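Local coordinates for AP endonuclease, family protein 2 (Mycobacterium smegmatis, PDB 5TNV) that binds magnesium in a xylose isomerase-like TIM barrel and may act as an endonuclease, at residues 38-41 against 45-48; 273-278 against 314-319; 182-187 against 213-218; 195-200 against 230-235. All coordinates share one frame; numbering follows the deposited sequence. Where two conformers were deposited one is given.

Contact 1: 38-41 against 45-48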
loop_
_atom_site.group_PDB
_atom_site.type_symbol
_atom_site.label_atom_id
_atom_site.label_comp_id
_atom_site.label_asym_id
_atom_site.label_seq_id
_atom_site.Cartn_x
_atom_site.Cartn_y
_atom_site.Cartn_z
ATOM N N ASN A 38 5.334 -6.244 -26.267
ATOM C CA ASN A 38 5.087 -6.638 -27.657
ATOM C C ASN A 38 5.655 -7.979 -28.059
ATOM O O ASN A 38 5.770 -8.272 -29.255
ATOM C CB ASN A 38 5.446 -5.508 -28.606
ATOM C CG ASN A 38 6.880 -5.198 -28.653
ATOM O OD1 ASN A 38 7.732 -5.952 -28.171
ATOM N ND2 ASN A 38 7.147 -4.057 -29.288
ATOM N N ARG A 39 5.913 -8.836 -27.092
ATOM C CA ARG A 39 6.298 -10.216 -27.359
ATOM C C ARG A 39 5.094 -11.124 -27.190
ATOM O O ARG A 39 4.264 -10.998 -26.245
ATOM C CB ARG A 39 7.463 -10.647 -26.466
ATOM C CG ARG A 39 8.616 -9.670 -26.466
ATOM C CD ARG A 39 9.099 -9.291 -27.858
ATOM N NE ARG A 39 9.505 -10.522 -28.572
ATOM C CZ ARG A 39 9.764 -10.520 -29.894
ATOM N NH1 ARG A 39 9.696 -9.391 -30.563
ATOM N NH2 ARG A 39 10.122 -11.632 -30.515
ATOM N N ALA A 40 4.965 -12.048 -28.090
ATOM C CA ALA A 40 3.848 -13.030 -27.983
ATOM C C ALA A 40 4.244 -14.161 -27.079
ATOM O O ALA A 40 5.433 -14.469 -26.927
ATOM C CB ALA A 40 3.418 -13.535 -29.337
ATOM N N PRO A 41 3.278 -14.779 -26.407
ATOM C CA PRO A 41 3.627 -15.916 -25.567
ATOM C C PRO A 41 4.533 -16.988 -26.205
ATOM O O PRO A 41 5.395 -17.487 -25.443
ATOM C CB PRO A 41 2.261 -16.557 -25.309
ATOM C CG PRO A 41 1.231 -15.594 -25.727
ATOM C CD PRO A 41 1.854 -14.423 -26.427
ATOM N N HIS A 45 6.793 -11.678 -32.276
ATOM C CA HIS A 45 6.251 -10.380 -32.056
ATOM C C HIS A 45 4.734 -10.442 -31.965
ATOM O O HIS A 45 4.077 -11.154 -32.756
ATOM C CB HIS A 45 6.684 -9.444 -33.167
ATOM C CG HIS A 45 6.546 -8.001 -32.879
ATOM N ND1 HIS A 45 5.361 -7.346 -32.653
ATOM C CD2 HIS A 45 7.540 -7.081 -32.692
ATOM C CE1 HIS A 45 5.638 -6.089 -32.406
ATOM N NE2 HIS A 45 6.962 -5.883 -32.421
ATOM N N ILE A 46 4.140 -9.713 -31.034
ATOM C CA ILE A 46 2.674 -9.674 -30.890
ATOM C C ILE A 46 2.009 -9.221 -32.189
ATOM O O ILE A 46 0.850 -9.572 -32.434
ATOM C CB ILE A 46 2.277 -8.831 -29.674
ATOM C CG1 ILE A 46 0.891 -9.188 -29.146
ATOM C CG2 ILE A 46 2.405 -7.352 -29.935
ATOM C CD1 ILE A 46 0.728 -10.583 -28.622
ATOM N N LYS A 47 2.701 -8.410 -33.007
ATOM C CA LYS A 47 2.075 -7.955 -34.257
ATOM C C LYS A 47 1.708 -9.102 -35.184
ATOM O O LYS A 47 0.822 -8.923 -36.018
ATOM C CB LYS A 47 3.009 -6.980 -34.953
ATOM C CG LYS A 47 4.104 -7.545 -35.676
ATOM C CD LYS A 47 4.965 -6.439 -36.290
ATOM C CE LYS A 47 4.367 -5.858 -37.586
ATOM N NZ LYS A 47 5.316 -5.000 -38.341
ATOM N N ASP A 48 2.359 -10.242 -35.063
ATOM C CA ASP A 48 2.173 -11.393 -35.928
ATOM C C ASP A 48 1.281 -12.427 -35.304
ATOM O O ASP A 48 1.020 -13.494 -35.916
ATOM C CB ASP A 48 3.537 -12.004 -36.281
ATOM C CG ASP A 48 4.451 -11.041 -37.008
ATOM O OD1 ASP A 48 3.955 -10.359 -37.930
ATOM O OD2 ASP A 48 5.638 -10.983 -36.671
#
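H45 lies against N38 and R39 across a tight reversal of the chain and has the largest share of the contact. H45 CB comes within 4.0 Å of R39 NH1. With CG anti to the backbone N (chi1 -163°), the ring swings back over the peptide of N38. There N38 O sits 3.5 Å from H45 ND1 over one ring face, while K47 CD lies over the opposite face, near its rim. CD2 is the atom nearest R39 NH1, and the guanidinium stands almost upright to the ring. Farther out, CE1 meets N38 CB, and H45 NE2 ends 3.6 Å from N38 ND2, the amide plane turned 42° from the ring. ND1 itself accepts K47 N in the ring plane, fixing the ring's rotation; an imidazole suits this place because it offers both an acceptor and flat faces.

The two segments belong to the loop between strand 29-32 and helix 51-63 of the TIM barrel, joined by a single beta bridge pairing R39 with H45. I46 N gives a nearly straight 2.8 Å bond to N38 O. R39 bends at chi2 and chi3 to bring its guanidinium over H45 CA, and its NH2 bonds to G43 O. On the buried side, I46 CD1 reaches A40 CB at 4.1 Å, and the branched side chain goes on to touch V53 and Q57 of helix 51-63.

Contact 2: 273-278 against 314-319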
loop_
_atom_site.group_PDB
_atom_site.type_symbol
_atom_site.label_atom_id
_atom_site.label_comp_id
_atom_site.label_asym_id
_atom_site.label_seq_id
_atom_site.Cartn_x
_atom_site.Cartn_y
_atom_site.Cartn_z
ATOM N N PRO A 273 -1.104 2.308 -5.598
ATOM C CA PRO A 273 -2.436 2.788 -5.998
ATOM C C PRO A 273 -2.612 4.283 -5.779
ATOM O O PRO A 273 -2.039 4.886 -4.865
ATOM C CB PRO A 273 -3.367 1.989 -5.098
ATOM C CG PRO A 273 -2.611 0.686 -4.853
ATOM C CD PRO A 273 -1.175 1.110 -4.772
ATOM N N LEU A 274 -3.477 4.873 -6.610
ATOM C CA LEU A 274 -3.839 6.266 -6.449
ATOM C C LEU A 274 -4.177 6.622 -4.993
ATOM O O LEU A 274 -3.736 7.673 -4.507
ATOM C CB LEU A 274 -5.019 6.689 -7.327
ATOM C CG LEU A 274 -4.828 6.550 -8.843
ATOM C CD1 LEU A 274 -6.068 7.046 -9.567
ATOM C CD2 LEU A 274 -3.581 7.247 -9.344
ATOM N N LYS A 275 -4.955 5.786 -4.319
ATOM C CA LYS A 275 -5.421 6.094 -2.975
ATOM C C LYS A 275 -4.301 6.229 -1.938
ATOM O O LYS A 275 -4.520 6.818 -0.901
ATOM C CB LYS A 275 -6.413 5.004 -2.521
ATOM C CG LYS A 275 -7.220 5.367 -1.252
ATOM C CD LYS A 275 -8.240 4.319 -0.891
ATOM C CE LYS A 275 -9.331 4.155 -1.868
ATOM N NZ LYS A 275 -10.355 3.179 -1.468
ATOM N N TYR A 276 -3.145 5.597 -2.196
ATOM C CA TYR A 276 -2.115 5.415 -1.157
ATOM C C TYR A 276 -0.867 6.220 -1.354
ATOM O O TYR A 276 -0.016 6.227 -0.447
ATOM C CB TYR A 276 -1.739 3.925 -1.014
ATOM C CG TYR A 276 -2.868 2.982 -0.789
ATOM C CD1 TYR A 276 -4.038 3.343 -0.101
ATOM C CD2 TYR A 276 -2.784 1.702 -1.283
ATOM C CE1 TYR A 276 -5.070 2.440 0.085
ATOM C CE2 TYR A 276 -3.830 0.807 -1.127
ATOM C CZ TYR A 276 -4.971 1.161 -0.441
ATOM O OH TYR A 276 -5.963 0.241 -0.317
ATOM N N GLY A 277 -0.658 6.860 -2.505
ATOM C CA GLY A 277 0.563 7.572 -2.762
ATOM C C GLY A 277 0.557 9.017 -2.299
ATOM O O GLY A 277 -0.366 9.445 -1.586
ATOM N N TYR A 278 1.579 9.743 -2.659
ATOM C CA TYR A 278 1.818 11.118 -2.142
ATOM C C TYR A 278 0.793 12.118 -2.668
ATOM O O TYR A 278 0.382 13.038 -1.939
ATOM C CB TYR A 278 3.233 11.536 -2.508
ATOM C CG TYR A 278 3.678 12.823 -1.841
ATOM C CD1 TYR A 278 3.958 12.842 -0.496
ATOM C CD2 TYR A 278 3.852 14.006 -2.558
ATOM C CE1 TYR A 278 4.372 14.030 0.122
ATOM C CE2 TYR A 278 4.262 15.164 -1.959
ATOM C CZ TYR A 278 4.523 15.180 -0.595
ATOM O OH TYR A 278 4.931 16.381 -0.039
ATOM N N ARG A 314 -8.952 2.354 -11.486
ATOM C CA ARG A 314 -10.164 2.678 -12.219
ATOM C C ARG A 314 -11.361 2.765 -11.259
ATOM O O ARG A 314 -12.158 3.701 -11.313
ATOM C CB ARG A 314 -10.446 1.626 -13.304
ATOM C CG ARG A 314 -11.862 1.767 -13.860
ATOM C CD ARG A 314 -12.206 0.708 -14.917
ATOM N NE ARG A 314 -13.683 0.695 -15.145
ATOM C CZ ARG A 314 -14.508 0.120 -14.306
ATOM N NH1 ARG A 314 -14.120 -0.532 -13.263
ATOM N NH2 ARG A 314 -15.791 0.220 -14.568
ATOM N N GLU A 315 -11.494 1.771 -10.376
ATOM C CA GLU A 315 -12.599 1.786 -9.421
ATOM C C GLU A 315 -12.529 3.025 -8.536
ATOM O O GLU A 315 -13.556 3.612 -8.189
ATOM C CB GLU A 315 -12.625 0.509 -8.602
ATOM C CG GLU A 315 -13.039 -0.689 -9.412
ATOM C CD GLU A 315 -13.089 -1.983 -8.652
ATOM O OE1 GLU A 315 -12.765 -1.974 -7.473
ATOM O OE2 GLU A 315 -13.440 -3.024 -9.276
ATOM N N TYR A 316 -11.317 3.403 -8.135
ATOM C CA TYR A 316 -11.086 4.594 -7.330
ATOM C C TYR A 316 -11.577 5.845 -8.030
ATOM O O TYR A 316 -12.304 6.653 -7.442
ATOM C CB TYR A 316 -9.588 4.659 -7.015
ATOM C CG TYR A 316 -9.187 5.939 -6.316
ATOM C CD1 TYR A 316 -9.263 6.004 -4.932
ATOM C CD2 TYR A 316 -8.738 7.061 -6.977
ATOM C CE1 TYR A 316 -8.927 7.136 -4.233
ATOM C CE2 TYR A 316 -8.359 8.183 -6.285
ATOM C CZ TYR A 316 -8.453 8.223 -4.904
ATOM O OH TYR A 316 -8.060 9.359 -4.232
ATOM N N ILE A 317 -11.150 6.036 -9.272
ATOM C CA ILE A 317 -11.549 7.212 -10.044
ATOM C C ILE A 317 -13.068 7.248 -10.178
ATOM O O ILE A 317 -13.691 8.305 -10.034
ATOM C CB ILE A 317 -10.844 7.246 -11.420
ATOM C CG1 ILE A 317 -9.331 7.381 -11.274
ATOM C CG2 ILE A 317 -11.419 8.328 -12.314
ATOM C CD1 ILE A 317 -8.563 7.064 -12.521
ATOM N N LEU A 318 -13.691 6.108 -10.469
ATOM C CA LEU A 318 -15.134 6.075 -10.631
ATOM C C LEU A 318 -15.809 6.541 -9.337
ATOM O O LEU A 318 -16.788 7.292 -9.430
ATOM C CB LEU A 318 -15.524 4.669 -11.075
ATOM C CG LEU A 318 -17.024 4.394 -11.179
ATOM C CD1 LEU A 318 -17.636 5.274 -12.252
ATOM C CD2 LEU A 318 -17.257 2.907 -11.399
ATOM N N GLN A 319 -15.350 6.156 -8.167
ATOM C CA GLN A 319 -15.988 6.627 -6.925
ATOM C C GLN A 319 -15.781 8.120 -6.794
ATOM O O GLN A 319 -16.721 8.830 -6.343
ATOM C CB GLN A 319 -15.475 5.834 -5.725
ATOM C CG GLN A 319 -16.244 6.141 -4.443
ATOM C CD GLN A 319 -15.895 7.421 -3.688
ATOM O OE1 GLN A 319 -14.752 7.896 -3.711
ATOM N NE2 GLN A 319 -16.879 8.013 -3.054
#
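L274 and K275 sit on a short turn of loop that faces Y316 on helix 306-325, the nearest backbones being K275 and Y316, whose CA atoms are 7.3 Å apart. P273 O accepts Y276 N, which curls the loop, and no hydrogen bond crosses between the two segments. The contact is made mainly by side chains, with the K275 backbone N over one face of the Y316 ring.

Chi1 of 173° sets the Y316 ring anti to its own backbone N, and the ring presents one face to the loop. K275 takes its CD1-CE1 half: K275 CB lies 3.7 Å from Y316 CE1, and after the bend at chi3 K275 CE returns to within 3.6 Å of Y316 CD1. A long lysine suits this position, since CB and CE line that edge while NZ goes on to a salt bridge with E312 of the second subunit. Over the CD2-CE2 half, L274 CB sits 3.8 Å from Y316 CD2. L274 CD1 then reaches I317 CG1 at 3.7 Å, an apolar branch suited to a buried seam. The phenol oxygen of Y316 bonds to D305 of the second subunit.

In the TIM barrel, the loop after strand 266-272 thus packs on helix 306-325, where N313 bonds L274 N. Y281 of helix 281-290 touches both L274 and Y316, while I253 of strand 251-261 lies against L274 and I317.

Contact 3: 182-187 against 213-218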
loop_
_atom_site.group_PDB
_atom_site.type_symbol
_atom_site.label_atom_id
_atom_site.label_comp_id
_atom_site.label_asym_id
_atom_site.label_seq_id
_atom_site.Cartn_x
_atom_site.Cartn_y
_atom_site.Cartn_z
ATOM N N HIS A 182 -4.192 17.887 -38.048
ATOM C CA HIS A 182 -4.800 16.608 -38.478
ATOM C C HIS A 182 -5.829 16.141 -37.455
ATOM O O HIS A 182 -6.927 15.717 -37.815
ATOM C CB HIS A 182 -3.706 15.617 -38.813
ATOM C CG HIS A 182 -4.156 14.355 -39.461
ATOM N ND1 HIS A 182 -3.244 13.359 -39.718
ATOM C CD2 HIS A 182 -5.359 13.932 -39.913
ATOM C CE1 HIS A 182 -3.928 12.365 -40.310
ATOM N NE2 HIS A 182 -5.181 12.687 -40.434
ATOM N N ALA A 183 -5.430 16.217 -36.185
ATOM C CA ALA A 183 -6.387 15.857 -35.110
ATOM C C ALA A 183 -7.664 16.665 -35.210
ATOM O O ALA A 183 -8.773 16.134 -35.143
ATOM C CB ALA A 183 -5.683 16.018 -33.744
ATOM N N ARG A 184 -7.508 18.004 -35.329
ATOM C CA ARG A 184 -8.677 18.873 -35.415
ATOM C C ARG A 184 -9.619 18.478 -36.546
ATOM O O ARG A 184 -10.824 18.353 -36.389
ATOM C CB ARG A 184 -8.250 20.322 -35.571
ATOM C CG ARG A 184 -9.383 21.313 -35.421
ATOM C CD ARG A 184 -9.176 22.673 -35.975
ATOM N NE ARG A 184 -8.227 23.515 -35.370
ATOM C CZ ARG A 184 -7.097 23.990 -35.916
ATOM N NH1 ARG A 184 -6.397 24.794 -35.145
ATOM N NH2 ARG A 184 -6.623 23.708 -37.124
ATOM N N THR A 185 -9.043 18.237 -37.716
ATOM C CA THR A 185 -9.844 17.816 -38.882
ATOM C C THR A 185 -10.611 16.532 -38.601
ATOM O O THR A 185 -11.730 16.356 -39.091
ATOM C CB THR A 185 -8.904 17.644 -40.072
ATOM O OG1 THR A 185 -8.344 18.933 -40.322
ATOM C CG2 THR A 185 -9.632 17.100 -41.308
ATOM N N ASN A 186 -10.037 15.629 -37.828
ATOM C CA ASN A 186 -10.642 14.364 -37.472
ATOM C C ASN A 186 -11.540 14.405 -36.253
ATOM O O ASN A 186 -12.030 13.360 -35.826
ATOM C CB ASN A 186 -9.589 13.274 -37.326
ATOM C CG ASN A 186 -9.051 12.821 -38.665
ATOM O OD1 ASN A 186 -9.332 13.402 -39.720
ATOM N ND2 ASN A 186 -8.320 11.715 -38.667
ATOM N N GLY A 187 -11.785 15.598 -35.725
ATOM C CA GLY A 187 -12.691 15.748 -34.598
ATOM C C GLY A 187 -12.100 15.277 -33.275
ATOM O O GLY A 187 -12.904 15.044 -32.351
ATOM N N VAL A 213 2.961 26.456 -28.689
ATOM C CA VAL A 213 2.297 25.669 -29.722
ATOM C C VAL A 213 1.062 26.415 -30.223
ATOM O O VAL A 213 0.820 26.431 -31.419
ATOM C CB VAL A 213 1.933 24.298 -29.161
ATOM C CG1 VAL A 213 0.917 23.568 -30.030
ATOM C CG2 VAL A 213 3.178 23.445 -28.957
ATOM N N ASP A 214 0.252 27.011 -29.346
ATOM C CA ASP A 214 -0.861 27.896 -29.706
ATOM C C ASP A 214 -1.825 27.199 -30.660
ATOM O O ASP A 214 -2.118 27.682 -31.774
ATOM C CB ASP A 214 -0.344 29.197 -30.332
ATOM C CG ASP A 214 -1.432 30.237 -30.425
ATOM O OD1 ASP A 214 -2.405 30.170 -29.644
ATOM O OD2 ASP A 214 -1.333 31.139 -31.285
ATOM N N HIS A 215 -2.312 26.054 -30.268
ATOM C CA HIS A 215 -3.178 25.240 -31.149
ATOM C C HIS A 215 -4.352 24.724 -30.347
ATOM O O HIS A 215 -4.162 24.017 -29.329
ATOM C CB HIS A 215 -2.332 24.100 -31.754
ATOM C CG HIS A 215 -3.028 23.484 -32.929
ATOM N ND1 HIS A 215 -4.234 22.800 -32.836
ATOM C CD2 HIS A 215 -2.667 23.483 -34.245
ATOM C CE1 HIS A 215 -4.511 22.425 -34.092
ATOM N NE2 HIS A 215 -3.602 22.823 -34.941
ATOM N N ASP A 216 -5.571 24.994 -30.819
ATOM C CA ASP A 216 -6.765 24.625 -30.079
ATOM C C ASP A 216 -7.133 23.145 -30.147
ATOM O O ASP A 216 -8.124 22.756 -29.497
ATOM C CB ASP A 216 -7.962 25.470 -30.485
ATOM C CG ASP A 216 -8.473 25.284 -31.873
ATOM O OD1 ASP A 216 -8.003 24.416 -32.625
ATOM O OD2 ASP A 216 -9.381 26.081 -32.223
ATOM N N ALA A 217 -6.377 22.340 -30.835
ATOM C CA ALA A 217 -6.563 20.872 -30.784
ATOM C C ALA A 217 -5.368 20.175 -30.163
ATOM O O ALA A 217 -5.242 18.956 -30.331
ATOM C CB ALA A 217 -6.912 20.306 -32.150
ATOM N N VAL A 218 -4.544 20.903 -29.423
ATOM C CA VAL A 218 -3.436 20.305 -28.669
ATOM C C VAL A 218 -3.587 20.698 -27.207
ATOM O O VAL A 218 -3.988 21.832 -26.892
ATOM C CB VAL A 218 -2.076 20.760 -29.220
ATOM C CG1 VAL A 218 -0.952 20.033 -28.470
ATOM C CG2 VAL A 218 -1.959 20.489 -30.730
#
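H215 lays its imidazole over the guanidinium of R184 where the chain leaves helix 203-213 and turns toward strand 218-221. Just before it, D214 has left helical geometry with positive phi, so the chain changes direction and delivers H215 to the end of helix 169-185. The two flat groups are only 14° from parallel and offset: H215 CE1 stands 3.2 Å from R184 NH1, over one face of the guanidinium. Histidine fits here because its ring is flat enough to lie over the guanidinium and carries two nitrogens with separate tasks. H215 ND1 accepts A217 N close to the ring plane at 3.0 Å, while NE2 is bonded to D181 of helix 169-185.

Residues 215-218 form a type I beta turn, and the contact joins the last turn of helix 169-185 to the loop between the next helix, 203-213, and strand 218-221 of the TIM barrel. G187 closes the facing helix as the C-prime residue of a Schellman motif.

D216 comes next and takes R184 from the edge. D216 OD1 receives both R184 NE, at 2.9 Å, and R184 NH1, at 3.0 Å, in a side-on salt bridge. The NE bond employs the syn lone pair, whereas NH1 arrives from above the carboxylate plane, which is turned 73° from the guanidinium. A bend at chi3 of -68° turns the R184 tip so that one face meets the ring of H215 and its edge meets D216. A217, a small residue, then lets the backbones approach, with A217 CB 3.7 Å from R184 CB.

Contact 4: 195-200 against 230-235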
loop_
_atom_site.group_PDB
_atom_site.type_symbol
_atom_site.label_atom_id
_atom_site.label_comp_id
_atom_site.label_asym_id
_atom_site.label_seq_id
_atom_site.Cartn_x
_atom_site.Cartn_y
_atom_site.Cartn_z
ATOM N N TYR A 195 6.910 14.560 -19.033
ATOM C CA TYR A 195 7.898 13.508 -18.748
ATOM C C TYR A 195 9.213 14.235 -18.464
ATOM O O TYR A 195 9.554 15.217 -19.139
ATOM C CB TYR A 195 7.978 12.501 -19.880
ATOM C CG TYR A 195 8.922 11.333 -19.647
ATOM C CD1 TYR A 195 10.300 11.496 -19.819
ATOM C CD2 TYR A 195 8.468 10.095 -19.255
ATOM C CE1 TYR A 195 11.193 10.475 -19.603
ATOM C CE2 TYR A 195 9.348 9.033 -19.076
ATOM C CZ TYR A 195 10.681 9.223 -19.234
ATOM O OH TYR A 195 11.550 8.151 -19.073
ATOM N N GLU A 196 9.961 13.735 -17.514
ATOM C CA GLU A 196 11.213 14.339 -17.063
ATOM C C GLU A 196 12.244 14.455 -18.175
ATOM O O GLU A 196 12.400 13.613 -19.065
ATOM C CB GLU A 196 11.766 13.516 -15.892
ATOM C CG GLU A 196 11.984 12.036 -16.148
ATOM C CD GLU A 196 10.803 11.124 -15.893
ATOM O OE1 GLU A 196 9.644 11.539 -16.033
ATOM O OE2 GLU A 196 11.020 9.920 -15.540
ATOM N N ASP A 197 12.996 15.546 -18.077
ATOM C CA ASP A 197 14.179 15.766 -18.923
ATOM C C ASP A 197 13.803 16.032 -20.369
ATOM O O ASP A 197 14.653 15.877 -21.263
ATOM C CB ASP A 197 15.203 14.642 -18.785
ATOM C CG ASP A 197 15.584 14.315 -17.355
ATOM O OD1 ASP A 197 15.742 15.271 -16.539
ATOM O OD2 ASP A 197 15.703 13.107 -17.036
ATOM N N THR A 198 12.565 16.447 -20.592
ATOM C CA THR A 198 12.058 16.808 -21.914
ATOM C C THR A 198 11.636 18.258 -21.975
ATOM O O THR A 198 11.597 18.968 -20.950
ATOM C CB THR A 198 10.867 15.924 -22.358
ATOM O OG1 THR A 198 9.670 16.294 -21.655
ATOM C CG2 THR A 198 11.180 14.436 -22.219
ATOM N N TYR A 199 11.218 18.696 -23.172
ATOM C CA TYR A 199 10.691 20.043 -23.340
ATOM C C TYR A 199 9.552 20.364 -22.378
ATOM O O TYR A 199 9.290 21.539 -22.120
ATOM C CB TYR A 199 10.166 20.293 -24.787
ATOM C CG TYR A 199 11.224 20.007 -25.848
ATOM C CD1 TYR A 199 12.460 20.680 -25.856
ATOM C CD2 TYR A 199 11.001 19.061 -26.836
ATOM C CE1 TYR A 199 13.413 20.419 -26.814
ATOM C CE2 TYR A 199 11.960 18.781 -27.769
ATOM C CZ TYR A 199 13.155 19.462 -27.781
ATOM O OH TYR A 199 14.093 19.106 -28.715
ATOM N N ILE A 200 8.837 19.340 -21.926
ATOM C CA ILE A 200 7.661 19.507 -21.072
ATOM C C ILE A 200 7.854 18.727 -19.757
ATOM O O ILE A 200 6.948 18.088 -19.224
ATOM C CB ILE A 200 6.357 19.171 -21.833
ATOM C CG1 ILE A 200 6.343 17.737 -22.362
ATOM C CG2 ILE A 200 6.144 20.222 -22.936
ATOM C CD1 ILE A 200 5.051 17.343 -23.065
ATOM N N LEU A 230 10.627 11.047 -8.769
ATOM C CA LEU A 230 12.031 11.310 -8.993
ATOM C C LEU A 230 12.758 11.690 -7.704
ATOM O O LEU A 230 12.237 12.391 -6.828
ATOM C CB LEU A 230 12.193 12.444 -9.992
ATOM C CG LEU A 230 11.588 12.170 -11.374
ATOM C CD1 LEU A 230 11.660 13.424 -12.239
ATOM C CD2 LEU A 230 12.261 10.995 -12.045
ATOM N N HIS A 231 14.034 11.284 -7.628
ATOM C CA HIS A 231 14.880 11.583 -6.482
ATOM C C HIS A 231 15.563 12.932 -6.655
ATOM O O HIS A 231 16.802 13.032 -6.710
ATOM C CB HIS A 231 15.870 10.427 -6.262
ATOM C CG HIS A 231 15.251 9.111 -6.015
ATOM N ND1 HIS A 231 15.923 8.138 -5.284
ATOM C CD2 HIS A 231 14.076 8.538 -6.369
ATOM C CE1 HIS A 231 15.191 7.044 -5.214
ATOM N NE2 HIS A 231 14.068 7.271 -5.869
ATOM N N ARG A 232 14.747 13.970 -6.749
ATOM C CA ARG A 232 15.202 15.330 -6.986
ATOM C C ARG A 232 14.173 16.248 -6.344
ATOM O O ARG A 232 13.009 15.826 -6.150
ATOM C CB ARG A 232 15.371 15.648 -8.483
ATOM C CG ARG A 232 14.089 15.780 -9.214
ATOM C CD ARG A 232 14.206 16.220 -10.655
ATOM N NE ARG A 232 14.795 15.217 -11.533
ATOM C CZ ARG A 232 14.721 15.417 -12.843
ATOM N NH1 ARG A 232 14.193 16.465 -13.465
ATOM N NH2 ARG A 232 15.238 14.478 -13.614
ATOM N N PRO A 233 14.527 17.496 -6.072
ATOM C CA PRO A 233 13.527 18.471 -5.575
ATOM C C PRO A 233 12.387 18.588 -6.534
ATOM O O PRO A 233 12.564 18.545 -7.778
ATOM C CB PRO A 233 14.332 19.759 -5.520
ATOM C CG PRO A 233 15.738 19.376 -5.398
ATOM C CD PRO A 233 15.888 18.067 -6.150
ATOM N N MET A 234 11.188 18.734 -5.966
ATOM C CA MET A 234 9.959 18.769 -6.790
ATOM C C MET A 234 8.939 19.585 -6.012
ATOM O O MET A 234 8.740 19.331 -4.806
ATOM C CB MET A 234 9.422 17.364 -7.069
ATOM C CG MET A 234 8.453 17.073 -8.221
ATOM S SD MET A 234 8.976 17.824 -9.754
ATOM C CE MET A 234 10.401 16.786 -10.032
ATOM N N PRO A 235 8.227 20.538 -6.610
ATOM C CA PRO A 235 7.127 21.214 -5.901
ATOM C C PRO A 235 6.038 20.207 -5.531
ATOM O O PRO A 235 5.892 19.138 -6.134
ATOM C CB PRO A 235 6.595 22.235 -6.903
ATOM C CG PRO A 235 7.764 22.448 -7.848
ATOM C CD PRO A 235 8.373 21.095 -7.978
HETATM O O HOH W 1 12.554 17.429 -15.892
#
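E196 and L230 meet in the closely packed part of a contact between two TIM-barrel loops, one following strand 189-193 and the other following helix 225-228. Residues 195-198 make a type II beta turn, and T198 OG1 accepts I200 N in an ST turn just beyond it. The two methyls of L230 lie along the E196 side chain: L230 CD1 is 3.7 Å from E196 CB, and L230 CD2 is 3.9 Å from E196 OE2. Leucine suits this buried spot by covering the methylenes, while the E196 carboxylate is paired with R229. The E196 side chain lies about 8 Å from the bound magnesium, so the packing borders the metal site without joining it.

The more open side is polar, held by D197 and R232, both partly exposed. The bend at chi3 (70°) brings the R232 guanidinium over L230 CD1 and leaves the edge for D197. The two charged planes are 30° apart, and a long, flexible arginine can span from one loop to the other. A water accepts D197 N at 2.9 Å and, weakly, R232 NH1. The salt bridge itself runs 3.1 Å from R232 NH2 to D197 OD1, met on the syn side, 23° out of the carboxylate plane.

Contact 2 is the buried one, apolar around a tyrosine and tied into the subunit interface; contacts 1, 3 and 4 are only partly buried. Contacts 3 and 4 each add an arginine-aspartate salt bridge, but contact 3 grips one oxygen with two nitrogens beside an imidazole lying over the guanidinium, whereas contact 4 uses one bond and a water. Contact 1 relies on a backbone bond and a histidine over a carbonyl. Contact 3 brackets strand 189-193 and helix 203-213, and segment 195-200 of contact 4 lies between these two. Contacts 2 and 4 come within about 6 Å at their nearest atoms, contact 4 being nearer the magnesium (about 8 Å against 12 Å, side chain to ion).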